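ML032222a iGluR (Mnemiopsis leidyi, PDB 4YKI) probably forms a subunit of a glycine-activated ion channel of the glutamate receptor family, its ligand-binding domain closing around one bound glycine. Local coordinates at residues Val15-Phe20 / Gly189-His194; Ala89-Thr94 / Phe212-Gly217. All coordinates share one frame; numbering follows the deposited sequence.

Overall arrangement
Early in the chain, the loop 15-20 leaves strand 9-13 and meets helix 189-195 in contact 1, closing a loop of 168 residues. Strand 91-93 lies inside that span, but its partner 212-217, on strand 202-218, comes after the helix, so contact 2 closes a second loop that crosses the first. The family fold is a two-lobed clamshell; contact 1 appears to join the lobes across the cleft, whereas contact 2 pairs strand 91-93 with strand 202-218, which follows helix 189-195 in the chain and belongs to the mixed sheet. The contacts touch beside the ligand, where Glu17 OE2 is only 2.5 Å from Asp91 OD2, a spacing at which two carboxylates may share a proton.

Contact 1 of 2, residues Val15-Phe20 / Gly189-His194; sequences VEEQPF and GPVLAH
One face of the His194 imidazole is covered by Pro19, whose CB stands over the ring centre, 3.6 Å from the centroid, in a CH-pi contact. CG and CD of the proline continue over the CG side of the same face, with Pro19 CD 3.5 Å from His194 CG. At the imidazole edge, in the ring plane, a water lies 2.8 Å from NE2 and donates to Gln18 OE1 at 2.6 Å, linking the two polar side chains. His194 CB points toward the loop, and CG, anti to the backbone N (chi1 176°), carries the ring on to the proline, the two meeting tip to tip. The compact, rigid proline ring, preceded by a cis peptide bond, offers the imidazole a broad apolar side.

The Phe20 ring presents its edge to the helix, with Val191 CG2 4.1 Å from CE2 and Pro190 CB near the ring plane beyond CZ. The start of helix 189-195 here meets the loop after strand 9-13, beside the glycine pocket of an ionotropic glutamate receptor ligand-binding domain. Val191 CG2 also comes within 3.4 Å of Glu17 OE2, the valine crossing the glutamate at about a right angle. A small branched side chain fits between carboxylate and phenyl edge, while Glu17 OE1 forms a salt bridge with Arg144. Gln18 O and Val191 O both accept from Asn195 ND2, bridging loop and helix.

Contact 2 of 2, residues Ala89-Thr94 / Phe212-Gly217; sequences AIDLST and FEYAFG. With MG (magnesium ion), chain D; GLY (glycine), chain E.
Asp91 CB sits over the centre of the Tyr214 ring, 3.6 Å from the centroid, and Ser93 OG lies at the ring's edge, in its plane, 3.3 Å from CE1. This is the tight part of the contact: the Asp91 and Tyr214 side chains run side by side, carboxylate and ring planes 81° apart. The phenol OH bonds Glu188, which also takes the hydroxyl of Ser93. An alanine at Tyr214 would probably leave Glu188 OE1 without that phenol partner and open a gap against Asp91 CB.

Strands 91-93 and 202-218 pair antiparallel, Leu92 and Ala215 forming the hydrogen-bonded pair. Here the ligand is gripped as in this receptor family: Ser93 N gives an almost straight bond (174°) to the glycine OXT at 2.9 Å, the ligand's N donates to Asp91 O, and Arg98 is also bonded to the ligand. Glycine suits position 217, since a CB there would clash with Leu92 CD2. The close pairing continues where Thr94 N bonds Glu213 O at 2.9 Å, and Thr94 OG1, held between backbone N and carbonyl carbon (chi1 56°), accepts from Glu213 N at 3.0 Å.

The Glu213 carboxylate, by contrast, leads away to a watery side. Its OE2 binds a magnesium ion at 2.1 Å and is also hydrogen-bonded by Arg236 NH1 of the second subunit. A water on the magnesium donates to Glu213 OE1 at 2.6 Å; a second water, Asp110, and Glu213 and Asp110 of the second subunit share the coordination shell.

Contact 1 of 2, residues Val15-Phe20 / Gly189-His194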
loop_
_atom_site.group_PDB
_atom_site.type_symbol
_atom_site.label_atom_id
_atom_site.label_comp_id
_atom_site.label_asym_id
_atom_site.label_seq_id
_atom_site.Cartn_x
_atom_site.Cartn_y
_atom_site.Cartn_z
ATOM N N VAL B 15 -13.137 -16.860 2.029
ATOM C CA VAL B 15 -14.406 -16.926 2.739
ATOM C C VAL B 15 -15.256 -15.752 2.266
ATOM O O VAL B 15 -14.738 -14.802 1.696
ATOM C CB VAL B 15 -14.257 -16.823 4.281
ATOM C CG1 VAL B 15 -13.516 -17.990 4.848
ATOM C CG2 VAL B 15 -13.615 -15.511 4.724
ATOM N N GLU B 16 -16.552 -15.779 2.538
ATOM C CA GLU B 16 -17.366 -14.599 2.282
ATOM C C GLU B 16 -16.917 -13.440 3.164
ATOM O O GLU B 16 -16.711 -13.608 4.352
ATOM C CB GLU B 16 -18.845 -14.863 2.508
ATOM C CG GLU B 16 -19.734 -13.650 2.348
ATOM C CD GLU B 16 -21.171 -14.070 2.158
ATOM O OE1 GLU B 16 -21.808 -14.488 3.147
ATOM O OE2 GLU B 16 -21.640 -14.089 1.017
ATOM N N GLU B 17 -16.770 -12.267 2.551
ATOM C CA GLU B 17 -16.513 -11.000 3.233
ATOM C C GLU B 17 -16.900 -9.892 2.256
ATOM O O GLU B 17 -16.105 -9.502 1.398
ATOM C CB GLU B 17 -15.046 -10.854 3.639
ATOM C CG GLU B 17 -14.746 -9.501 4.288
ATOM C CD GLU B 17 -14.041 -9.583 5.621
ATOM O OE1 GLU B 17 -14.506 -10.335 6.495
ATOM O OE2 GLU B 17 -13.030 -8.866 5.815
ATOM N N GLN B 18 -18.124 -9.413 2.353
ATOM C CA GLN B 18 -18.626 -8.479 1.358
ATOM C C GLN B 18 -17.914 -7.141 1.550
ATOM O O GLN B 18 -17.688 -6.725 2.679
ATOM C CB GLN B 18 -20.151 -8.355 1.466
ATOM C CG GLN B 18 -20.810 -9.711 1.222
ATOM C CD GLN B 18 -22.311 -9.731 1.339
ATOM O OE1 GLN B 18 -22.960 -8.697 1.441
ATOM N NE2 GLN B 18 -22.880 -10.934 1.314
ATOM N N PRO B 19 -17.547 -6.460 0.452
ATOM C CA PRO B 19 -17.878 -6.700 -0.952
ATOM C C PRO B 19 -16.728 -7.393 -1.699
ATOM O O PRO B 19 -16.743 -7.447 -2.929
ATOM C CB PRO B 19 -18.046 -5.285 -1.489
ATOM C CG PRO B 19 -16.990 -4.528 -0.779
ATOM C CD PRO B 19 -16.938 -5.126 0.627
ATOM N N PHE B 20 -15.744 -7.898 -0.968
ATOM C CA PHE B 20 -14.611 -8.595 -1.542
ATOM C C PHE B 20 -14.996 -9.969 -2.088
ATOM O O PHE B 20 -14.606 -10.316 -3.205
ATOM C CB PHE B 20 -13.511 -8.682 -0.493
ATOM C CG PHE B 20 -13.021 -7.332 -0.044
ATOM C CD1 PHE B 20 -12.273 -6.543 -0.892
ATOM C CD2 PHE B 20 -13.355 -6.830 1.200
ATOM C CE1 PHE B 20 -11.845 -5.286 -0.501
ATOM C CE2 PHE B 20 -12.929 -5.572 1.597
ATOM C CZ PHE B 20 -12.178 -4.799 0.749
ATOM N N GLY B 189 -11.784 -0.525 8.387
ATOM C CA GLY B 189 -12.457 0.562 7.708
ATOM C C GLY B 189 -13.273 0.183 6.478
ATOM O O GLY B 189 -14.454 0.498 6.395
ATOM N N PRO B 190 -12.667 -0.469 5.487
ATOM C CA PRO B 190 -13.414 -0.697 4.241
ATOM C C PRO B 190 -14.584 -1.664 4.417
ATOM O O PRO B 190 -15.638 -1.522 3.795
ATOM C CB PRO B 190 -12.343 -1.269 3.302
ATOM C CG PRO B 190 -11.041 -0.717 3.858
ATOM C CD PRO B 190 -11.230 -0.737 5.334
ATOM N N VAL B 191 -14.409 -2.656 5.289
ATOM C CA VAL B 191 -15.440 -3.639 5.564
ATOM C C VAL B 191 -16.628 -2.973 6.246
ATOM O O VAL B 191 -17.788 -3.216 5.902
ATOM C CB VAL B 191 -14.867 -4.786 6.436
ATOM C CG1 VAL B 191 -15.945 -5.746 6.902
ATOM C CG2 VAL B 191 -13.788 -5.543 5.657
ATOM N N LEU B 192 -16.354 -2.130 7.224
ATOM C CA LEU B 192 -17.422 -1.432 7.921
ATOM C C LEU B 192 -18.083 -0.419 7.008
ATOM O O LEU B 192 -19.318 -0.288 7.037
ATOM C CB LEU B 192 -16.893 -0.772 9.194
ATOM C CG LEU B 192 -16.375 -1.756 10.235
ATOM C CD1 LEU B 192 -15.935 -1.037 11.502
ATOM C CD2 LEU B 192 -17.400 -2.809 10.559
ATOM N N ALA B 193 -17.309 0.287 6.195
ATOM C CA ALA B 193 -17.874 1.299 5.294
ATOM C C ALA B 193 -18.904 0.667 4.374
ATOM O O ALA B 193 -20.014 1.195 4.177
ATOM C CB ALA B 193 -16.779 1.978 4.484
ATOM N N HIS B 194 -18.567 -0.479 3.804
ATOM C CA HIS B 194 -19.469 -1.132 2.892
ATOM C C HIS B 194 -20.707 -1.693 3.580
ATOM O O HIS B 194 -21.850 -1.472 3.134
ATOM C CB HIS B 194 -18.770 -2.267 2.158
ATOM C CG HIS B 194 -19.706 -3.019 1.285
ATOM N ND1 HIS B 194 -20.155 -2.518 0.083
ATOM C CD2 HIS B 194 -20.372 -4.174 1.489
ATOM C CE1 HIS B 194 -21.012 -3.368 -0.445
ATOM N NE2 HIS B 194 -21.168 -4.382 0.387
HETATM O O HOH W 1 -23.105 -6.384 0.306
#

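Contact 2 of 2, residues Ala89-Thr94 / Phe212-Gly217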
loop_
_atom_site.group_PDB
_atom_site.type_symbol
_atom_site.label_atom_id
_atom_site.label_comp_id
_atom_site.label_asym_id
_atom_site.label_seq_id
_atom_site.Cartn_x
_atom_site.Cartn_y
_atom_site.Cartn_z
ATOM N N ALA B 89 -6.887 -15.706 -1.338
ATOM C CA ALA B 89 -7.483 -14.677 -2.190
ATOM C C ALA B 89 -8.685 -14.065 -1.478
ATOM O O ALA B 89 -9.809 -14.582 -1.560
ATOM C CB ALA B 89 -7.865 -15.262 -3.521
ATOM N N ILE B 90 -8.440 -12.975 -0.742
ATOM C CA ILE B 90 -9.448 -12.298 0.062
ATOM C C ILE B 90 -8.848 -10.939 0.413
ATOM O O ILE B 90 -7.717 -10.634 0.013
ATOM C CB ILE B 90 -9.784 -13.169 1.319
ATOM C CG1 ILE B 90 -11.110 -12.786 2.008
ATOM C CG2 ILE B 90 -8.603 -13.161 2.300
ATOM C CD1 ILE B 90 -12.315 -12.619 1.088
ATOM N N ASP B 91 -9.593 -10.108 1.137
ATOM C CA ASP B 91 -8.997 -8.941 1.792
ATOM C C ASP B 91 -8.198 -9.410 2.994
ATOM O O ASP B 91 -8.672 -9.374 4.123
ATOM C CB ASP B 91 -10.073 -7.934 2.183
ATOM C CG ASP B 91 -11.148 -8.499 3.109
ATOM O OD1 ASP B 91 -11.687 -9.600 2.838
ATOM O OD2 ASP B 91 -11.474 -7.785 4.112
ATOM N N LEU B 92 -6.967 -9.845 2.744
ATOM C CA LEU B 92 -6.129 -10.388 3.813
ATOM C C LEU B 92 -5.254 -9.268 4.363
ATOM O O LEU B 92 -4.352 -8.766 3.683
ATOM C CB LEU B 92 -5.259 -11.565 3.367
ATOM C CG LEU B 92 -4.592 -12.338 4.507
ATOM C CD1 LEU B 92 -5.609 -13.078 5.378
ATOM C CD2 LEU B 92 -3.569 -13.292 3.956
ATOM N N SER B 93 -5.495 -8.888 5.613
ATOM C CA SER B 93 -4.765 -7.779 6.221
ATOM C C SER B 93 -3.331 -8.161 6.521
ATOM O O SER B 93 -3.034 -9.281 6.948
ATOM C CB SER B 93 -5.448 -7.366 7.502
ATOM O OG SER B 93 -6.794 -7.050 7.207
ATOM N N THR B 94 -2.434 -7.198 6.320
ATOM C CA THR B 94 -1.018 -7.372 6.622
ATOM C C THR B 94 -0.737 -7.123 8.092
ATOM O O THR B 94 -1.057 -6.043 8.617
ATOM C CB THR B 94 -0.142 -6.463 5.747
ATOM O OG1 THR B 94 -0.544 -5.097 5.904
ATOM C CG2 THR B 94 -0.258 -6.872 4.294
ATOM N N PHE B 212 -2.330 -0.403 7.629
ATOM C CA PHE B 212 -2.003 -1.698 7.048
ATOM C C PHE B 212 -2.591 -1.787 5.633
ATOM O O PHE B 212 -3.159 -0.823 5.132
ATOM C CB PHE B 212 -2.449 -2.849 7.974
ATOM C CG PHE B 212 -3.922 -2.877 8.249
ATOM C CD1 PHE B 212 -4.451 -2.157 9.286
ATOM C CD2 PHE B 212 -4.778 -3.633 7.462
ATOM C CE1 PHE B 212 -5.798 -2.164 9.539
ATOM C CE2 PHE B 212 -6.135 -3.635 7.700
ATOM C CZ PHE B 212 -6.642 -2.894 8.750
ATOM N N GLU B 213 -2.394 -2.934 5.001
ATOM C CA GLU B 213 -2.829 -3.187 3.635
ATOM C C GLU B 213 -3.711 -4.411 3.597
ATOM O O GLU B 213 -3.603 -5.306 4.442
ATOM C CB GLU B 213 -1.627 -3.549 2.772
ATOM C CG GLU B 213 -0.650 -2.455 2.551
ATOM C CD GLU B 213 -1.104 -1.441 1.524
ATOM O OE1 GLU B 213 -2.170 -1.625 0.878
ATOM O OE2 GLU B 213 -0.350 -0.456 1.319
ATOM N N TYR B 214 -4.539 -4.486 2.560
ATOM C CA TYR B 214 -5.058 -5.738 2.067
ATOM C C TYR B 214 -4.168 -6.252 0.934
ATOM O O TYR B 214 -3.755 -5.499 0.047
ATOM C CB TYR B 214 -6.495 -5.585 1.541
ATOM C CG TYR B 214 -7.527 -5.269 2.587
ATOM C CD1 TYR B 214 -7.449 -5.814 3.863
ATOM C CD2 TYR B 214 -8.593 -4.446 2.293
ATOM C CE1 TYR B 214 -8.437 -5.534 4.824
ATOM C CE2 TYR B 214 -9.576 -4.187 3.218
ATOM C CZ TYR B 214 -9.497 -4.714 4.480
ATOM O OH TYR B 214 -10.496 -4.403 5.364
ATOM N N ALA B 215 -3.858 -7.540 0.990
ATOM C CA ALA B 215 -3.060 -8.200 -0.004
ATOM C C ALA B 215 -3.546 -9.641 -0.085
ATOM O O ALA B 215 -4.482 -10.029 0.626
ATOM C CB ALA B 215 -1.589 -8.137 0.375
ATOM N N PHE B 216 -2.957 -10.429 -0.976
ATOM C CA PHE B 216 -3.191 -11.869 -0.978
ATOM C C PHE B 216 -2.072 -12.527 -0.148
ATOM O O PHE B 216 -0.960 -11.988 -0.009
ATOM C CB PHE B 216 -3.214 -12.418 -2.414
ATOM C CG PHE B 216 -4.423 -12.021 -3.242
ATOM C CD1 PHE B 216 -5.527 -11.390 -2.709
ATOM C CD2 PHE B 216 -4.435 -12.327 -4.584
ATOM C CE1 PHE B 216 -6.616 -11.059 -3.510
ATOM C CE2 PHE B 216 -5.528 -11.998 -5.383
ATOM C CZ PHE B 216 -6.610 -11.375 -4.817
ATOM N N GLY B 217 -2.364 -13.706 0.396
ATOM C CA GLY B 217 -1.372 -14.467 1.148
ATOM C C GLY B 217 -0.732 -15.554 0.309
ATOM O O GLY B 217 -1.412 -16.202 -0.482
HETATM MG MG MG D . -0.705 1.273 0.255
HETATM N N GLY E . -9.644 -8.762 6.764
HETATM C CA GLY E . -9.622 -9.591 7.991
HETATM C C GLY E . -8.312 -10.306 8.222
HETATM O O GLY E . -8.184 -10.941 9.290
HETATM O OXT GLY E . -7.422 -10.261 7.345
HETATM O O HOH W 2 -2.169 0.283 -0.898
HETATM O O HOH W 3 0.897 2.082 1.360
#